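PDB 3SQR: laccase from Botrytis aclada, which probably oxidises hydroquinone-type phenols at its copper centres while reducing dioxygen to water, in lignin breakdown and the detoxification of lignin-derived products. Local coordinates for residues L376-L389 / P488-D500. Residues are numbered along the deposited sequence; the frame is centred on the assembly and turned at random.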
loop_
_atom_site.group_PDB
_atom_site.type_symbol
_atom_site.label_atom_id
_atom_site.label_comp_id
_atom_site.label_asym_id
_atom_site.label_seq_id
_atom_site.Cartn_x
_atom_site.Cartn_y
_atom_site.Cartn_z
ATOM N N LEU A 376 18.329 -1.887 -4.146
ATOM C CA LEU A 376 17.546 -1.285 -3.081
ATOM C C LEU A 376 18.316 -1.312 -1.753
ATOM O O LEU A 376 18.089 -2.208 -0.896
ATOM C CB LEU A 376 16.238 -2.040 -2.985
ATOM C CG LEU A 376 15.325 -2.079 -4.222
ATOM C CD1 LEU A 376 14.004 -2.865 -3.837
ATOM C CD2 LEU A 376 15.038 -0.667 -4.755
ATOM N N VAL A 377 19.190 -0.329 -1.575
ATOM C CA VAL A 377 20.108 -0.290 -0.433
ATOM C C VAL A 377 19.741 0.836 0.472
ATOM O O VAL A 377 19.902 1.954 0.117
ATOM C CB VAL A 377 21.579 -0.117 -0.924
ATOM C CG1 VAL A 377 22.565 -0.143 0.283
ATOM C CG2 VAL A 377 21.866 -1.203 -1.929
ATOM N N PRO A 378 19.165 0.539 1.655
ATOM C CA PRO A 378 18.785 1.579 2.582
ATOM C C PRO A 378 19.976 2.459 2.891
ATOM O O PRO A 378 21.111 1.963 3.065
ATOM C CB PRO A 378 18.291 0.801 3.811
ATOM C CG PRO A 378 17.818 -0.505 3.208
ATOM C CD PRO A 378 18.873 -0.794 2.176
ATOM N N HIS A 379 19.718 3.746 2.937
ATOM C CA HIS A 379 20.746 4.698 3.262
ATOM C C HIS A 379 21.177 4.504 4.707
ATOM O O HIS A 379 22.396 4.510 5.016
ATOM C CB HIS A 379 20.265 6.131 3.075
ATOM C CG HIS A 379 21.245 7.114 3.599
ATOM N ND1 HIS A 379 22.215 7.673 2.791
ATOM C CD2 HIS A 379 21.506 7.540 4.859
ATOM C CE1 HIS A 379 23.009 8.440 3.530
ATOM N NE2 HIS A 379 22.606 8.379 4.785
ATOM N N LEU A 380 20.194 4.459 5.604
ATOM C CA LEU A 380 20.441 4.027 6.959
ATOM C C LEU A 380 20.628 2.514 7.022
ATOM O O LEU A 380 19.650 1.700 6.944
ATOM C CB LEU A 380 19.322 4.482 7.903
ATOM C CG LEU A 380 19.532 4.102 9.367
ATOM C CD1 LEU A 380 20.258 5.163 10.138
ATOM C CD2 LEU A 380 18.144 3.839 10.014
ATOM N N ALA A 381 21.884 2.094 7.114
ATOM C CA ALA A 381 22.226 0.692 7.031
ATOM C C ALA A 381 21.914 -0.031 8.326
ATOM O O ALA A 381 22.308 0.408 9.423
ATOM C CB ALA A 381 23.776 0.514 6.707
ATOM N N LEU A 382 21.177 -1.127 8.221
ATOM C CA LEU A 382 20.841 -1.938 9.396
ATOM C C LEU A 382 20.978 -3.379 9.039
ATOM O O LEU A 382 20.705 -3.807 7.875
ATOM C CB LEU A 382 19.392 -1.637 9.856
ATOM C CG LEU A 382 19.066 -0.185 10.274
ATOM C CD1 LEU A 382 17.550 -0.109 10.487
ATOM C CD2 LEU A 382 19.823 0.232 11.510
ATOM N N ASP A 383 21.334 -4.159 10.048
ATOM C CA ASP A 383 21.494 -5.588 9.903
ATOM C C ASP A 383 20.536 -6.394 10.712
ATOM O O ASP A 383 20.086 -5.980 11.782
ATOM C CB ASP A 383 22.917 -6.012 10.314
ATOM C CG ASP A 383 23.984 -5.377 9.445
ATOM O OD1 ASP A 383 23.718 -4.881 8.327
ATOM O OD2 ASP A 383 25.143 -5.381 9.889
ATOM N N VAL A 384 20.244 -7.581 10.201
ATOM C CA VAL A 384 19.309 -8.485 10.803
ATOM C C VAL A 384 20.172 -9.288 11.767
ATOM O O VAL A 384 21.190 -9.821 11.366
ATOM C CB VAL A 384 18.664 -9.426 9.765
ATOM C CG1 VAL A 384 17.777 -10.528 10.438
ATOM C CG2 VAL A 384 17.831 -8.594 8.745
ATOM N N GLY A 385 19.750 -9.328 13.016
ATOM C CA GLY A 385 20.479 -10.022 14.054
ATOM C C GLY A 385 20.036 -11.457 14.161
ATOM O O GLY A 385 19.436 -12.039 13.232
ATOM N N GLY A 386 20.281 -12.053 15.323
ATOM C CA GLY A 386 19.874 -13.441 15.527
ATOM C C GLY A 386 18.387 -13.645 15.392
ATOM O O GLY A 386 17.592 -12.870 15.918
ATOM N N TYR A 387 17.977 -14.719 14.725
ATOM C CA TYR A 387 16.570 -14.909 14.471
ATOM C C TYR A 387 15.980 -16.296 14.713
ATOM O O TYR A 387 16.703 -17.330 14.779
ATOM C CB TYR A 387 16.295 -14.442 13.023
ATOM C CG TYR A 387 16.909 -15.301 11.959
ATOM C CD1 TYR A 387 16.303 -16.479 11.534
ATOM C CD2 TYR A 387 18.120 -14.933 11.366
ATOM C CE1 TYR A 387 16.892 -17.274 10.529
ATOM C CE2 TYR A 387 18.713 -15.693 10.384
ATOM C CZ TYR A 387 18.115 -16.872 9.961
ATOM O OH TYR A 387 18.756 -17.613 8.968
ATOM N N SER A 388 14.662 -16.351 14.854
ATOM C CA SER A 388 13.925 -17.594 14.710
ATOM C C SER A 388 13.253 -17.559 13.328
ATOM O O SER A 388 12.897 -16.480 12.856
ATOM C CB SER A 388 12.868 -17.762 15.780
ATOM O OG SER A 388 11.736 -16.960 15.509
ATOM N N LEU A 389 13.179 -18.714 12.682
ATOM C CA LEU A 389 12.622 -18.803 11.343
ATOM C C LEU A 389 11.211 -19.360 11.378
ATOM O O LEU A 389 10.921 -20.383 11.987
ATOM C CB LEU A 389 13.521 -19.659 10.468
ATOM C CG LEU A 389 13.133 -19.507 8.980
ATOM C CD1 LEU A 389 14.344 -19.461 8.075
ATOM C CD2 LEU A 389 12.117 -20.550 8.615
ATOM N N PRO A 488 18.480 -20.752 3.925
ATOM C CA PRO A 488 18.846 -19.712 4.911
ATOM C C PRO A 488 20.308 -19.237 4.851
ATOM O O PRO A 488 20.595 -18.065 5.082
ATOM C CB PRO A 488 18.471 -20.350 6.243
ATOM C CG PRO A 488 17.330 -21.204 5.897
ATOM C CD PRO A 488 17.731 -21.838 4.576
ATOM N N ALA A 489 21.238 -20.130 4.517
ATOM C CA ALA A 489 22.612 -19.724 4.468
ATOM C C ALA A 489 22.872 -18.721 3.382
ATOM O O ALA A 489 23.885 -18.062 3.425
ATOM N N LYS A 490 21.969 -18.617 2.398
ATOM C CA LYS A 490 22.067 -17.614 1.367
ATOM C C LYS A 490 21.302 -16.292 1.647
ATOM O O LYS A 490 21.396 -15.359 0.863
ATOM C CB LYS A 490 21.584 -18.203 0.036
ATOM C CG LYS A 490 22.582 -19.200 -0.599
ATOM C CD LYS A 490 23.457 -18.498 -1.685
ATOM C CE LYS A 490 24.765 -19.246 -2.024
ATOM N NZ LYS A 490 25.471 -18.537 -3.144
ATOM N N PHE A 491 20.568 -16.212 2.742
ATOM C CA PHE A 491 19.955 -14.938 3.187
ATOM C C PHE A 491 20.979 -13.839 3.271
ATOM O O PHE A 491 22.127 -14.065 3.740
ATOM C CB PHE A 491 19.370 -15.086 4.588
ATOM C CG PHE A 491 18.185 -15.951 4.679
ATOM C CD1 PHE A 491 17.498 -16.380 3.520
ATOM C CD2 PHE A 491 17.682 -16.313 5.930
ATOM C CE1 PHE A 491 16.395 -17.143 3.625
ATOM C CE2 PHE A 491 16.557 -17.082 6.019
ATOM C CZ PHE A 491 15.919 -17.524 4.857
ATOM N N ASN A 492 20.595 -12.641 2.842
ATOM C CA ASN A 492 21.405 -11.473 3.051
ATOM C C ASN A 492 20.921 -10.751 4.302
ATOM O O ASN A 492 19.834 -10.171 4.324
ATOM C CB ASN A 492 21.339 -10.578 1.834
ATOM C CG ASN A 492 22.101 -9.272 1.981
ATOM O OD1 ASN A 492 21.836 -8.337 1.217
ATOM N ND2 ASN A 492 23.060 -9.198 2.909
ATOM N N LEU A 493 21.756 -10.765 5.347
ATOM C CA LEU A 493 21.410 -10.149 6.627
ATOM C C LEU A 493 22.040 -8.795 6.863
ATOM O O LEU A 493 21.723 -8.121 7.851
ATOM C CB LEU A 493 21.769 -11.118 7.780
ATOM C CG LEU A 493 21.185 -12.522 7.665
ATOM C CD1 LEU A 493 21.758 -13.436 8.781
ATOM C CD2 LEU A 493 19.642 -12.582 7.723
ATOM N N VAL A 494 22.867 -8.378 5.929
ATOM C CA VAL A 494 23.628 -7.160 6.019
ATOM C C VAL A 494 23.064 -6.079 5.118
ATOM O O VAL A 494 23.237 -6.090 3.857
ATOM C CB VAL A 494 25.110 -7.358 5.606
ATOM C CG1 VAL A 494 25.825 -6.064 5.795
ATOM C CG2 VAL A 494 25.729 -8.465 6.485
ATOM N N ASN A 495 22.386 -5.160 5.771
ATOM C CA ASN A 495 21.652 -4.106 5.099
ATOM C C ASN A 495 20.937 -4.553 3.803
ATOM O O ASN A 495 21.148 -3.945 2.758
ATOM C CB ASN A 495 22.536 -2.899 4.799
ATOM C CG ASN A 495 21.740 -1.655 4.562
ATOM O OD1 ASN A 495 20.665 -1.482 5.182
ATOM N ND2 ASN A 495 22.236 -0.768 3.686
ATOM N N PRO A 496 20.062 -5.554 3.891
ATOM C CA PRO A 496 19.289 -5.912 2.715
ATOM C C PRO A 496 18.193 -4.859 2.460
ATOM O O PRO A 496 18.040 -3.935 3.234
ATOM C CB PRO A 496 18.678 -7.223 3.101
ATOM C CG PRO A 496 18.495 -7.088 4.563
ATOM C CD PRO A 496 19.656 -6.348 5.050
ATOM N N PRO A 497 17.505 -4.946 1.318
ATOM C CA PRO A 497 16.392 -3.998 1.169
ATOM C C PRO A 497 15.449 -4.018 2.364
ATOM O O PRO A 497 15.265 -5.023 3.036
ATOM C CB PRO A 497 15.671 -4.467 -0.095
ATOM C CG PRO A 497 16.690 -5.385 -0.791
ATOM C CD PRO A 497 17.531 -5.953 0.273
ATOM N N ARG A 498 14.837 -2.876 2.613
ATOM C CA ARG A 498 14.009 -2.718 3.795
ATOM C C ARG A 498 12.865 -1.825 3.393
ATOM O O ARG A 498 13.081 -0.739 2.848
ATOM C CB ARG A 498 14.834 -2.088 4.929
ATOM C CG ARG A 498 14.152 -1.964 6.282
ATOM C CD ARG A 498 15.139 -1.513 7.344
ATOM N NE ARG A 498 15.484 -0.108 7.294
ATOM C CZ ARG A 498 16.705 0.394 7.072
ATOM N NH1 ARG A 498 17.700 -0.401 6.818
ATOM N NH2 ARG A 498 16.922 1.684 7.102
ATOM N N ARG A 499 11.647 -2.325 3.639
ATOM C CA ARG A 499 10.479 -1.678 3.164
ATOM C C ARG A 499 9.263 -2.347 3.788
ATOM O O ARG A 499 9.383 -3.113 4.756
ATOM C CB ARG A 499 10.444 -1.725 1.625
ATOM C CG ARG A 499 10.159 -3.120 1.023
ATOM C CD ARG A 499 10.236 -3.158 -0.517
ATOM N NE ARG A 499 9.484 -2.045 -1.119
ATOM C CZ ARG A 499 9.679 -1.577 -2.350
ATOM N NH1 ARG A 499 10.632 -2.060 -3.121
ATOM N NH2 ARG A 499 8.979 -0.527 -2.763
ATOM N N ASP A 500 8.064 -2.039 3.310
ATOM C CA ASP A 500 6.870 -2.715 3.888
ATOM C C ASP A 500 5.960 -3.492 2.951
ATOM O O ASP A 500 5.089 -4.235 3.397
ATOM C CB ASP A 500 6.038 -1.683 4.712
ATOM C CG ASP A 500 5.518 -0.531 3.881
ATOM O OD1 ASP A 500 4.696 -0.815 2.990
ATOM O OD2 ASP A 500 5.960 0.638 4.135
HETATM O O HOH W 1 15.657 -0.926 0.460
HETATM O O HOH W 2 20.157 -3.738 0.121
#
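Arg498 reaches from strand 498-499 into the turn at Pro378–Leu382, and its course illustrates how one arginine can knit a loop to a sheet edge. Its CB lies 3.8 Å from CG of Pro378. The chain then runs extended until a bend at chi3 (76°) turns the guanidinium toward Leu380 O. NE is hydrogen-bonded to Tyr59, and CZ sits between CD1 of Leu382 over one face and CB of Pro378 over the other. At the tip, NH1 and NH2 both grip Leu380 O, at 2.9 and 2.7 Å, the oxygen lying close to the guanidinium plane. Asn495 works beside it: with CG anti to the backbone N (chi1 -160°), ND2 gives a nearly straight 3.0 Å bond to a lone pair of Pro378 O, while OD1 accepts Leu382 N from above its carbonyl plane.

In the three-cupredoxin architecture of laccases, this turn belongs to the linker that follows the second domain's last strand, 344-348, pairs through Val377 with Val296 of strand 293-300, and enters strand 387-398 of the third. Farther along it, Asp383 OD1 accepts Asn495 N on its anti side, and Val384 N bonds to Leu493 O at 2.8 Å. Apolar contact then takes over: Leu493 CD1 meets the edge of the Tyr387 ring, and Leu389 CD1 touches the edge of Phe491, 3.8 Å from CE2. At the opposite end, a water donates to both Leu376 O and Asn495 O.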